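Local coordinates for protein aminoacyl-tRNA synthetase (Cryptosporidium parvum, PDB 5F9Y) that probably attaches proline to its cognate tRNA in an ATP-dependent reaction, acting as a class II prolyl-tRNA synthetase, at residues Phe80-Thr85 with Ala119-Ser124; Phe169-Gly174 with Gly274-Ala279; His175-Thr180 with Ala268-Trp273; Gly221-Ser226 with Ser243-Gln248. All coordinates share one frame; numbering follows the deposited sequence.

Contact 1 of 4, residues Phe80-Thr85 with Ala119-Ser124; sequences FPIFVT and AIRPTS. With PRO (proline), chain C.
Arg121 N donates to Ile82 O over 2.9 Å, the C=O...N angle of 166° placing the donor nearly in line with the carbonyl. This bond lies just past a short antiparallel strand pairing, in which strand 83-84 edges a small three-stranded sheet alongside 113-120. Val84 and Ala119 are its hydrogen-bonded pair. Ala119 N reaches Val84 O at 2.9 Å, and Val84 N returns a more bent bond to Ala119 O. Beyond Ile120 the chain leaves the sheet and leads through Arg121 to Thr123, Ser124 and Glu125, which match the TXE signature of the amino-acid-binding loop in class IIa synthetases; Glu125 is hydrogen-bonded to the bound proline.

The Arg121 side chain turns back along 80-82. With chi1 at 49°, CG sits between the backbone N and the carbonyl carbon, and an extended chain carries the guanidinium beside the loop backbone. One face of that group lies against Ile82 CA, and NH1 comes within 2.8 Å of Phe80 O. Arg121 crosses the Ile82 side chain at about a right angle, with NE 3.7 Å from Ile82 CG1. Further out, Ile82 and Ile120 run side by side, and the Phe83 ring meets Ile120 CG1 edgewise while Ile82 CG2 sits over its centre. On the other face of the strands, next to Ile127, Val84 CG1 touches Ala119 CB at 3.9 Å.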
# COMPACT_ATOMS: atom_id res chain seq x y z
N PHE A 80 10.60 -8.85 -18.89
CA PHE A 80 11.66 -9.84 -18.81
C PHE A 80 11.07 -11.20 -18.44
O PHE A 80 10.00 -11.28 -17.84
CB PHE A 80 12.72 -9.42 -17.79
CG PHE A 80 13.60 -8.30 -18.26
CD1 PHE A 80 13.16 -6.99 -18.22
CD2 PHE A 80 14.87 -8.56 -18.75
CE1 PHE A 80 13.96 -5.96 -18.66
CE2 PHE A 80 15.68 -7.53 -19.19
CZ PHE A 80 15.23 -6.23 -19.15
N PRO A 81 11.75 -12.29 -18.80
CA PRO A 81 11.17 -13.63 -18.59
C PRO A 81 10.88 -13.91 -17.13
O PRO A 81 11.51 -13.36 -16.22
CB PRO A 81 12.25 -14.57 -19.14
CG PRO A 81 13.00 -13.75 -20.12
CD PRO A 81 13.02 -12.36 -19.56
N ILE A 82 9.90 -14.79 -16.91
CA ILE A 82 9.56 -15.21 -15.56
C ILE A 82 10.55 -16.23 -15.00
O ILE A 82 10.62 -16.41 -13.78
CB ILE A 82 8.12 -15.78 -15.54
CG1 ILE A 82 7.61 -15.94 -14.11
CG2 ILE A 82 8.06 -17.10 -16.30
CD1 ILE A 82 6.24 -16.56 -14.03
N PHE A 83 11.32 -16.89 -15.86
CA PHE A 83 12.26 -17.92 -15.46
C PHE A 83 13.68 -17.38 -15.38
O PHE A 83 14.02 -16.37 -16.00
CB PHE A 83 12.20 -19.10 -16.43
CG PHE A 83 10.91 -19.86 -16.39
CD1 PHE A 83 10.22 -20.02 -15.20
CD2 PHE A 83 10.38 -20.42 -17.55
CE1 PHE A 83 9.03 -20.72 -15.16
CE2 PHE A 83 9.20 -21.12 -17.51
CZ PHE A 83 8.52 -21.27 -16.32
N VAL A 84 14.51 -18.07 -14.61
CA VAL A 84 15.92 -17.71 -14.44
C VAL A 84 16.69 -18.97 -14.09
O VAL A 84 16.18 -19.86 -13.41
CB VAL A 84 16.09 -16.61 -13.37
CG1 VAL A 84 15.62 -17.10 -12.01
CG2 VAL A 84 17.54 -16.14 -13.31
N THR A 85 17.93 -19.05 -14.58
CA THR A 85 18.76 -20.22 -14.33
C THR A 85 19.45 -20.11 -12.97
O THR A 85 19.52 -19.03 -12.36
CB THR A 85 19.82 -20.39 -15.42
OG1 THR A 85 20.76 -19.31 -15.36
CG2 THR A 85 19.16 -20.40 -16.79
N ALA A 119 14.11 -21.49 -12.14
CA ALA A 119 13.45 -20.87 -11.01
C ALA A 119 12.49 -19.79 -11.45
O ALA A 119 12.73 -19.09 -12.45
CB ALA A 119 14.48 -20.27 -10.04
N ILE A 120 11.40 -19.65 -10.71
CA ILE A 120 10.48 -18.54 -10.89
C ILE A 120 11.06 -17.31 -10.21
O ILE A 120 11.57 -17.39 -9.08
CB ILE A 120 9.08 -18.88 -10.34
CG1 ILE A 120 8.54 -20.14 -11.02
CG2 ILE A 120 8.12 -17.72 -10.54
CD1 ILE A 120 7.16 -20.54 -10.54
N ARG A 121 11.00 -16.17 -10.89
CA ARG A 121 11.69 -14.97 -10.44
C ARG A 121 11.15 -14.46 -9.11
O ARG A 121 9.94 -14.20 -9.01
CB ARG A 121 11.58 -13.88 -11.51
CG ARG A 121 10.16 -13.66 -12.01
CD ARG A 121 10.07 -12.50 -12.99
NE ARG A 121 8.77 -12.46 -13.66
CZ ARG A 121 8.48 -11.67 -14.68
NH1 ARG A 121 9.39 -10.83 -15.16
NH2 ARG A 121 7.27 -11.71 -15.22
N PRO A 122 11.98 -14.34 -8.07
CA PRO A 122 11.58 -13.53 -6.92
C PRO A 122 11.87 -12.06 -7.12
O PRO A 122 11.31 -11.23 -6.39
CB PRO A 122 12.43 -14.12 -5.78
CG PRO A 122 13.68 -14.56 -6.47
CD PRO A 122 13.28 -15.01 -7.86
N THR A 123 12.74 -11.73 -8.07
CA THR A 123 13.10 -10.38 -8.46
C THR A 123 13.86 -10.49 -9.77
O THR A 123 14.25 -11.58 -10.18
CB THR A 123 13.93 -9.67 -7.38
OG1 THR A 123 14.20 -8.32 -7.78
CG2 THR A 123 15.24 -10.41 -7.16
N SER A 124 14.07 -9.35 -10.43
CA SER A 124 14.63 -9.35 -11.78
C SER A 124 16.04 -8.76 -11.85
O SER A 124 16.50 -8.42 -12.94
CB SER A 124 13.70 -8.60 -12.73
OG SER A 124 12.42 -9.21 -12.77
N PRO C . 14.15 -5.34 -6.34
CA PRO C . 13.89 -4.65 -5.07
C PRO C . 13.28 -5.58 -4.02
O PRO C . 13.16 -6.79 -4.25
CB PRO C . 12.90 -3.55 -5.46
CG PRO C . 12.29 -4.01 -6.74
CD PRO C . 13.37 -4.76 -7.45
OXT PRO C . 12.91 -5.15 -2.93

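Contact 2 of 4, residues Phe169-Gly174 with Gly274-Ala279. With AMP (adenosine monophosphate), chain D; PRO (proline), chain C.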
# COMPACT_ATOMS: atom_id res chain seq x y z
N PHE A 169 2.19 -12.30 -5.65
CA PHE A 169 1.66 -10.95 -5.58
C PHE A 169 2.01 -10.20 -6.85
O PHE A 169 3.02 -10.48 -7.51
CB PHE A 169 2.20 -10.19 -4.35
CG PHE A 169 3.70 -10.18 -4.25
CD1 PHE A 169 4.45 -9.18 -4.85
CD2 PHE A 169 4.37 -11.17 -3.54
CE1 PHE A 169 5.82 -9.17 -4.75
CE2 PHE A 169 5.75 -11.16 -3.44
CZ PHE A 169 6.47 -10.16 -4.05
N LEU A 170 1.16 -9.24 -7.20
CA LEU A 170 1.43 -8.34 -8.31
C LEU A 170 2.25 -7.16 -7.80
O LEU A 170 2.05 -6.68 -6.69
CB LEU A 170 0.12 -7.83 -8.92
CG LEU A 170 -0.85 -8.91 -9.41
CD1 LEU A 170 -2.15 -8.28 -9.86
CD2 LEU A 170 -0.22 -9.71 -10.53
N TRP A 171 3.20 -6.71 -8.63
CA TRP A 171 4.04 -5.60 -8.22
C TRP A 171 4.52 -4.85 -9.46
O TRP A 171 4.15 -5.16 -10.59
CB TRP A 171 5.22 -6.09 -7.37
CG TRP A 171 6.47 -6.55 -8.11
CD1 TRP A 171 6.57 -6.98 -9.40
CD2 TRP A 171 7.80 -6.62 -7.57
NE1 TRP A 171 7.87 -7.30 -9.70
CE2 TRP A 171 8.64 -7.10 -8.59
CE3 TRP A 171 8.35 -6.33 -6.32
CZ2 TRP A 171 10.01 -7.29 -8.40
CZ3 TRP A 171 9.71 -6.52 -6.13
CH2 TRP A 171 10.52 -7.00 -7.17
N GLN A 172 5.35 -3.85 -9.20
CA GLN A 172 6.07 -3.10 -10.22
C GLN A 172 7.51 -3.00 -9.75
O GLN A 172 7.77 -2.83 -8.56
CB GLN A 172 5.44 -1.71 -10.42
CG GLN A 172 6.40 -0.59 -10.78
CD GLN A 172 7.12 -0.01 -9.58
OE1 GLN A 172 6.51 0.28 -8.55
NE2 GLN A 172 8.43 0.14 -9.70
N GLU A 173 8.46 -3.13 -10.68
CA GLU A 173 9.87 -3.00 -10.35
C GLU A 173 10.56 -2.12 -11.39
O GLU A 173 10.53 -2.43 -12.58
CB GLU A 173 10.56 -4.36 -10.25
CG GLU A 173 10.35 -5.30 -11.43
CD GLU A 173 11.21 -6.55 -11.33
OE1 GLU A 173 12.29 -6.47 -10.70
OE2 GLU A 173 10.80 -7.60 -11.85
N GLY A 174 11.15 -1.03 -10.92
CA GLY A 174 11.93 -0.14 -11.77
C GLY A 174 13.41 -0.35 -11.52
O GLY A 174 13.84 -0.53 -10.38
N GLY A 274 10.48 -0.96 -5.92
CA GLY A 274 9.32 -1.81 -6.11
C GLY A 274 8.16 -1.40 -5.23
O GLY A 274 8.34 -0.88 -4.13
N LEU A 275 6.95 -1.64 -5.74
CA LEU A 275 5.71 -1.43 -4.99
C LEU A 275 4.75 -2.57 -5.33
O LEU A 275 4.50 -2.84 -6.50
CB LEU A 275 5.07 -0.08 -5.33
CG LEU A 275 3.69 0.19 -4.74
CD1 LEU A 275 3.77 0.30 -3.23
CD2 LEU A 275 3.08 1.45 -5.33
N THR A 276 4.21 -3.21 -4.30
CA THR A 276 3.42 -4.42 -4.46
C THR A 276 1.97 -4.17 -4.06
O THR A 276 1.59 -3.08 -3.62
CB THR A 276 4.01 -5.57 -3.64
OG1 THR A 276 3.75 -5.34 -2.25
CG2 THR A 276 5.51 -5.66 -3.87
N THR A 277 1.15 -5.22 -4.21
CA THR A 277 -0.25 -5.17 -3.79
C THR A 277 -0.42 -5.10 -2.28
O THR A 277 -1.56 -5.08 -1.81
CB THR A 277 -1.01 -6.39 -4.33
OG1 THR A 277 -0.26 -7.58 -4.05
CG2 THR A 277 -1.22 -6.27 -5.83
N ARG A 278 0.68 -5.08 -1.53
CA ARG A 278 0.59 -4.86 -0.09
C ARG A 278 -0.08 -3.52 0.23
O ARG A 278 -0.72 -3.38 1.28
CB ARG A 278 1.98 -4.93 0.53
CG ARG A 278 2.05 -4.56 2.00
CD ARG A 278 3.45 -4.77 2.56
NE ARG A 278 3.73 -6.18 2.79
CZ ARG A 278 4.85 -6.64 3.35
NH1 ARG A 278 5.80 -5.79 3.73
NH2 ARG A 278 5.02 -7.94 3.52
N ALA A 279 0.04 -2.54 -0.68
CA ALA A 279 -0.57 -1.24 -0.46
C ALA A 279 -2.08 -1.34 -0.27
O ALA A 279 -2.67 -0.57 0.50
CB ALA A 279 -0.25 -0.31 -1.62
P AMP D . 11.59 -6.60 0.83
O1P AMP D . 12.71 -5.81 1.47
O2P AMP D . 12.05 -7.75 -0.03
O3P AMP D . 10.45 -6.94 1.77
O5' AMP D . 10.95 -5.58 -0.21
C5' AMP D . 10.15 -6.04 -1.29
C4' AMP D . 8.83 -5.30 -1.38
O4' AMP D . 7.77 -6.26 -1.63
C3' AMP D . 8.42 -4.52 -0.14
O3' AMP D . 7.64 -3.39 -0.52
C2' AMP D . 7.54 -5.52 0.61
O2' AMP D . 6.61 -4.94 1.49
C1' AMP D . 6.86 -6.26 -0.55
N9 AMP D . 6.53 -7.65 -0.24
C8 AMP D . 7.42 -8.57 0.18
N7 AMP D . 6.83 -9.77 0.38
C5 AMP D . 5.53 -9.64 0.07
C6 AMP D . 4.34 -10.53 0.06
N6 AMP D . 4.45 -11.82 0.43
N1 AMP D . 3.16 -9.99 -0.32
C2 AMP D . 3.05 -8.70 -0.68
N3 AMP D . 4.09 -7.84 -0.70
C4 AMP D . 5.33 -8.24 -0.33
N PRO C . 14.15 -5.34 -6.34
CA PRO C . 13.89 -4.65 -5.07
C PRO C . 13.28 -5.58 -4.02
O PRO C . 13.16 -6.79 -4.25
CB PRO C . 12.90 -3.55 -5.46
CG PRO C . 12.29 -4.01 -6.74
CD PRO C . 13.37 -4.76 -7.45
OXT PRO C . 12.91 -5.15 -2.93
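Phe169 and Thr276 are brought together by their first torsions. In Phe169, a chi1 of 54° sets CG between the backbone N and the carbonyl carbon, which lays the ring beside Thr276, CE1 3.6 Å from Thr276 CG2. In Thr276, a chi1 of 73° gives OG1 the corresponding place; from there it donates to N3 of the bound AMP at 3.0 Å and accepts from Arg278 N at 3.2 Å, capping the start of helix 278-287. The methyl CG2 is left to pack on Phe169 and on Trp171 CB.

The adenine lies between two flat groups: one face of the Phe169 ring is turned to it, and from its other side the Arg278 guanidinium covers C4. This is the adenine sandwich of class II synthetases, made by a motif 2 strand and the motif 3 arginine. The strands beneath it are antiparallel. Gln172 and Leu275 form the hydrogen-bonded pair, with Gln172 N to Leu275 O at 3.0 Å and Leu275 N to Gln172 O at 3.2 Å; Thr277 N adds a weak bond to Leu170 O. On the face shared by Trp171 and Glu173, the indole CH2 approaches CG of the bound proline at 3.5 Å, while Glu173 CB packs on the indole face. Gly274 has no side chain, and its N lies 3.6 Å from CB of the bound proline; a beta carbon there would run into the ligand. Gln172 points to the other face, where its OE1 is hydrogen-bonded to Tyr195.

Contact 3 of 4, residues His175-Thr180 with Ala268-Trp273; sequences HTAHST and AHQTSW. With PRO (proline), chain C.
His175-Thr180 and Ala268-Trp273 form a buried antiparallel strand pairing in the central sheet of the class II catalytic domain, where residues 175-178 and 269-273, parts of strands 168-178 and 265-276, run at 163° to each other. The register is regular: Thr176 pairs with Thr271, and His178 with His269, each through two backbone bonds. Thr176 N reaches Thr271 O at 3.0 Å, and Thr271 N bonds back to Thr176 O. The next pair follows with His269 N to His178 O at 3.0 Å and His178 N to His269 O.

The side chains of these two pairs share one face. There the His178 ring offers its edge to His269 O, with CD2 at 3.4 Å and the oxygen in the ring plane. The His269 imidazole takes the backbone of Thr180 over one face, CG lying 3.5 Å from Thr180 C, and its NE2 is fixed by Glu266. Trp273 meets Thr176 at about a right angle, its CZ2 edge 3.9 Å from Thr176 CG2.

On the face of His175, Ala177, Gln270 and Ser272, the His175/Ser272 end comes near the bound proline. His175 ND1 packs on Ser272 CB, and His175 CE1 stands 3.8 Å from CD of the proline. Glu173 and Tyr129 bond the two nitrogens of His175, fixing its ring, while Ser272 OG bonds Glu125, a proline ligand. Helix 125-135 covers this face, helix 181-202 packs against His178, His269 and Trp273, and strands 144-153 and 236-247 continue the sheet.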
# COMPACT_ATOMS: atom_id res chain seq x y z
N HIS A 175 14.19 -0.34 -12.60
CA HIS A 175 15.63 -0.52 -12.54
C HIS A 175 16.28 0.53 -13.42
O HIS A 175 16.00 0.60 -14.62
CB HIS A 175 16.03 -1.93 -12.99
CG HIS A 175 15.39 -3.03 -12.20
ND1 HIS A 175 16.06 -3.75 -11.23
CD2 HIS A 175 14.13 -3.52 -12.22
CE1 HIS A 175 15.24 -4.64 -10.70
NE2 HIS A 175 14.06 -4.52 -11.29
N THR A 176 17.13 1.36 -12.82
CA THR A 176 17.77 2.46 -13.53
C THR A 176 19.28 2.37 -13.37
O THR A 176 19.78 1.85 -12.37
CB THR A 176 17.28 3.82 -13.04
OG1 THR A 176 17.68 4.01 -11.67
CG2 THR A 176 15.76 3.91 -13.13
N ALA A 177 20.00 2.90 -14.36
CA ALA A 177 21.45 2.98 -14.34
C ALA A 177 21.88 4.39 -14.71
O ALA A 177 21.34 4.98 -15.65
CB ALA A 177 22.08 1.96 -15.30
N HIS A 178 22.84 4.92 -13.97
CA HIS A 178 23.26 6.31 -14.12
C HIS A 178 24.78 6.40 -14.22
O HIS A 178 25.50 5.46 -13.87
CB HIS A 178 22.76 7.17 -12.96
CG HIS A 178 21.29 7.05 -12.71
ND1 HIS A 178 20.39 8.04 -13.05
CD2 HIS A 178 20.56 6.06 -12.15
CE1 HIS A 178 19.17 7.66 -12.71
NE2 HIS A 178 19.24 6.46 -12.17
N SER A 179 25.25 7.55 -14.70
CA SER A 179 26.68 7.78 -14.84
C SER A 179 27.33 8.30 -13.56
O SER A 179 28.55 8.20 -13.42
CB SER A 179 26.96 8.77 -15.98
OG SER A 179 26.51 10.07 -15.64
N THR A 180 26.54 8.86 -12.64
CA THR A 180 27.06 9.37 -11.38
C THR A 180 26.19 8.87 -10.24
O THR A 180 24.99 8.62 -10.41
CB THR A 180 27.09 10.91 -11.36
OG1 THR A 180 25.76 11.42 -11.56
CG2 THR A 180 28.01 11.45 -12.44
N ALA A 268 28.57 1.34 -13.48
CA ALA A 268 27.35 2.13 -13.46
C ALA A 268 26.80 2.25 -12.04
O ALA A 268 27.02 1.39 -11.18
CB ALA A 268 26.29 1.52 -14.37
N HIS A 269 26.07 3.35 -11.80
CA HIS A 269 25.39 3.59 -10.53
C HIS A 269 23.92 3.26 -10.73
O HIS A 269 23.20 3.99 -11.42
CB HIS A 269 25.59 5.03 -10.08
CG HIS A 269 27.03 5.45 -10.01
ND1 HIS A 269 27.76 5.39 -8.84
CD2 HIS A 269 27.87 5.92 -10.96
CE1 HIS A 269 28.99 5.81 -9.08
NE2 HIS A 269 29.08 6.14 -10.36
N GLN A 270 23.47 2.17 -10.13
CA GLN A 270 22.15 1.61 -10.39
C GLN A 270 21.21 1.84 -9.22
O GLN A 270 21.63 2.03 -8.07
CB GLN A 270 22.24 0.11 -10.70
CG GLN A 270 23.08 -0.22 -11.91
CD GLN A 270 23.13 -1.71 -12.18
OE1 GLN A 270 24.16 -2.36 -11.97
NE2 GLN A 270 22.02 -2.26 -12.64
N THR A 271 19.91 1.81 -9.53
CA THR A 271 18.85 1.84 -8.53
C THR A 271 17.81 0.79 -8.89
O THR A 271 17.67 0.39 -10.04
CB THR A 271 18.16 3.21 -8.44
OG1 THR A 271 17.28 3.38 -9.56
CG2 THR A 271 19.18 4.35 -8.44
N SER A 272 17.08 0.34 -7.87
CA SER A 272 15.95 -0.55 -8.07
C SER A 272 14.90 -0.23 -7.02
O SER A 272 15.23 0.08 -5.87
CB SER A 272 16.36 -2.03 -7.99
OG SER A 272 16.65 -2.42 -6.66
N TRP A 273 13.63 -0.28 -7.42
CA TRP A 273 12.53 0.14 -6.57
C TRP A 273 11.28 -0.65 -6.93
O TRP A 273 11.05 -0.97 -8.10
CB TRP A 273 12.28 1.65 -6.70
CG TRP A 273 12.73 2.23 -8.02
CD1 TRP A 273 14.00 2.58 -8.37
CD2 TRP A 273 11.91 2.52 -9.16
NE1 TRP A 273 14.02 3.07 -9.65
CE2 TRP A 273 12.75 3.04 -10.16
CE3 TRP A 273 10.54 2.38 -9.43
CZ2 TRP A 273 12.27 3.43 -11.41
CZ3 TRP A 273 10.07 2.77 -10.67
CH2 TRP A 273 10.93 3.29 -11.65
N PRO C . 14.15 -5.34 -6.34
CA PRO C . 13.89 -4.65 -5.07
C PRO C . 13.28 -5.58 -4.02
O PRO C . 13.16 -6.79 -4.25
CB PRO C . 12.90 -3.55 -5.46
CG PRO C . 12.29 -4.01 -6.74
CD PRO C . 13.37 -4.76 -7.45
OXT PRO C . 12.91 -5.15 -2.93

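Contact 4 of 4, residues Gly221-Ser226 with Ser243-Gln248; sequences GDITKS and SHLLGQ. With PRO (proline), chain C.
Five backbone bonds join Asp222, Ile223 and Lys225 to Leu245 and Ser243, where strands 223-231 and 236-247 make an antiparallel hairpin. Lys225 and Ser243 form one hydrogen-bonded pair, with Ser243 N to Lys225 O at 2.8 Å and Lys225 N to Ser243 O at 3.0 Å. At the other end Leu245 O accepts twice, from Asp222 N at 3.0 Å and from Ile223 N at 3.1 Å, and Leu245 N returns a bond to Ile223 O. Two residues facing one make this a classic beta bulge.

The polar side-chain bond across the segments is at the non-hydrogen-bonded pair. Thr224 and His244 lie side by side, and Thr224 OG1 is hydrogen-bonded to His244 ND1 at 3.1 Å, at the ring edge. His244 CG stands anti to the carbonyl carbon, beside the backbone N (chi1 -46°), which directs NE2 to donate to OXT of the bound proline, 3.1 Å away. Asp222 OD2 is bonded outside, in a salt bridge to Arg181.

Apolar packing is modest: Ile223 CB meets Leu245 CB at 4.2 Å, and Leu246 CD2 touches Gly221 CA.

Bonds at both nitrogens would fix the rotation of the His244 ring. Thr224, itself bonded to Phe218 N, thus acts as a second-shell residue positioning a group that holds the substrate carboxylate.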
# COMPACT_ATOMS: atom_id res chain seq x y z
N GLY A 221 22.71 -4.08 -1.74
CA GLY A 221 22.60 -2.67 -2.02
C GLY A 221 23.56 -1.82 -1.21
O GLY A 221 24.33 -2.29 -0.38
N ASP A 222 23.51 -0.51 -1.48
CA ASP A 222 24.33 0.48 -0.80
C ASP A 222 23.53 1.28 0.21
O ASP A 222 23.82 1.24 1.41
CB ASP A 222 24.99 1.40 -1.84
CG ASP A 222 25.98 2.37 -1.22
OD1 ASP A 222 27.15 1.98 -1.05
OD2 ASP A 222 25.59 3.51 -0.93
N ILE A 223 22.52 2.01 -0.24
CA ILE A 223 21.60 2.74 0.63
C ILE A 223 20.18 2.36 0.24
O ILE A 223 19.86 2.26 -0.95
CB ILE A 223 21.80 4.27 0.54
CG1 ILE A 223 23.21 4.66 1.00
CG2 ILE A 223 20.75 5.00 1.36
CD1 ILE A 223 23.46 6.15 0.99
N THR A 224 19.33 2.14 1.24
CA THR A 224 17.94 1.76 1.01
C THR A 224 17.03 2.71 1.77
O THR A 224 17.13 2.83 2.99
CB THR A 224 17.69 0.31 1.46
OG1 THR A 224 18.33 -0.59 0.56
CG2 THR A 224 16.19 0.02 1.50
N LYS A 225 16.14 3.38 1.04
CA LYS A 225 15.13 4.25 1.62
C LYS A 225 13.76 3.63 1.43
O LYS A 225 13.51 2.91 0.46
CB LYS A 225 15.18 5.65 0.98
CG LYS A 225 16.52 6.35 1.13
CD LYS A 225 16.50 7.72 0.47
CE LYS A 225 17.86 8.39 0.56
NZ LYS A 225 18.27 8.64 1.97
N SER A 226 12.86 3.89 2.38
CA SER A 226 11.57 3.23 2.38
C SER A 226 10.53 4.11 3.05
O SER A 226 10.84 5.13 3.67
CB SER A 226 11.64 1.87 3.09
OG SER A 226 11.82 2.04 4.48
N SER A 243 12.90 1.81 -2.00
CA SER A 243 13.63 2.39 -3.13
C SER A 243 15.12 2.28 -2.82
O SER A 243 15.61 2.95 -1.91
CB SER A 243 13.22 3.84 -3.37
OG SER A 243 13.86 4.38 -4.51
N HIS A 244 15.83 1.44 -3.57
CA HIS A 244 17.21 1.07 -3.25
C HIS A 244 18.20 1.84 -4.12
O HIS A 244 18.04 1.90 -5.35
CB HIS A 244 17.43 -0.43 -3.44
CG HIS A 244 16.35 -1.27 -2.84
ND1 HIS A 244 16.19 -1.43 -1.48
CD2 HIS A 244 15.37 -2.01 -3.42
CE1 HIS A 244 15.16 -2.23 -1.25
NE2 HIS A 244 14.65 -2.60 -2.41
N LEU A 245 19.23 2.40 -3.49
CA LEU A 245 20.40 2.90 -4.21
C LEU A 245 21.42 1.77 -4.25
O LEU A 245 22.12 1.51 -3.27
CB LEU A 245 20.97 4.14 -3.53
CG LEU A 245 22.29 4.64 -4.11
CD1 LEU A 245 22.12 5.10 -5.55
CD2 LEU A 245 22.89 5.75 -3.25
N LEU A 246 21.48 1.07 -5.38
CA LEU A 246 22.39 -0.07 -5.49
C LEU A 246 23.84 0.36 -5.63
O LEU A 246 24.74 -0.44 -5.34
CB LEU A 246 21.99 -0.94 -6.68
CG LEU A 246 20.56 -1.48 -6.64
CD1 LEU A 246 20.28 -2.34 -7.87
CD2 LEU A 246 20.32 -2.27 -5.37
N GLY A 247 24.10 1.60 -6.05
CA GLY A 247 25.46 2.05 -6.22
C GLY A 247 26.16 1.29 -7.33
O GLY A 247 25.57 0.96 -8.36
N GLN A 248 27.44 0.99 -7.11
CA GLN A 248 28.25 0.23 -8.05
C GLN A 248 28.40 -1.23 -7.63
O GLN A 248 29.28 -1.93 -8.13
CB GLN A 248 29.62 0.88 -8.22
CG GLN A 248 29.55 2.32 -8.69
CD GLN A 248 30.91 2.99 -8.73
OE1 GLN A 248 31.52 3.11 -9.79
NE2 GLN A 248 31.40 3.42 -7.57
N PRO C . 14.15 -5.34 -6.34
CA PRO C . 13.89 -4.65 -5.07
C PRO C . 13.28 -5.58 -4.02
O PRO C . 13.16 -6.79 -4.25
CB PRO C . 12.90 -3.55 -5.46
CG PRO C . 12.29 -4.01 -6.74
CD PRO C . 13.37 -4.76 -7.45
OXT PRO C . 12.91 -5.15 -2.93

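How the contacts relate
Contacts 2, 3 and 4 are buried and belong to the catalytic sheet; contact 1 is partly buried, in a separate small sheet, with Pro81 and Phe83 exposed. Contacts 2 and 3 hold the same two strands, 168-178 and 265-276, at successive positions, and Gly174 N to Trp273 O joins them. Contact 4 joins the next strand, 236-247, to its hairpin partner 223-231, and His244 N to Ser272 O ties it to contact 3. Contact 1 meets contact 2 through Ser124 OG and Glu173 OE2. All four touch the bound proline, contact 1 only weakly through Thr123. Their chemistry varies accordingly: arginine against loop carbonyls in contact 1, nucleotide stacking in contact 2, a histidine-rich pairing in contact 3, and carboxylate recognition in contact 4.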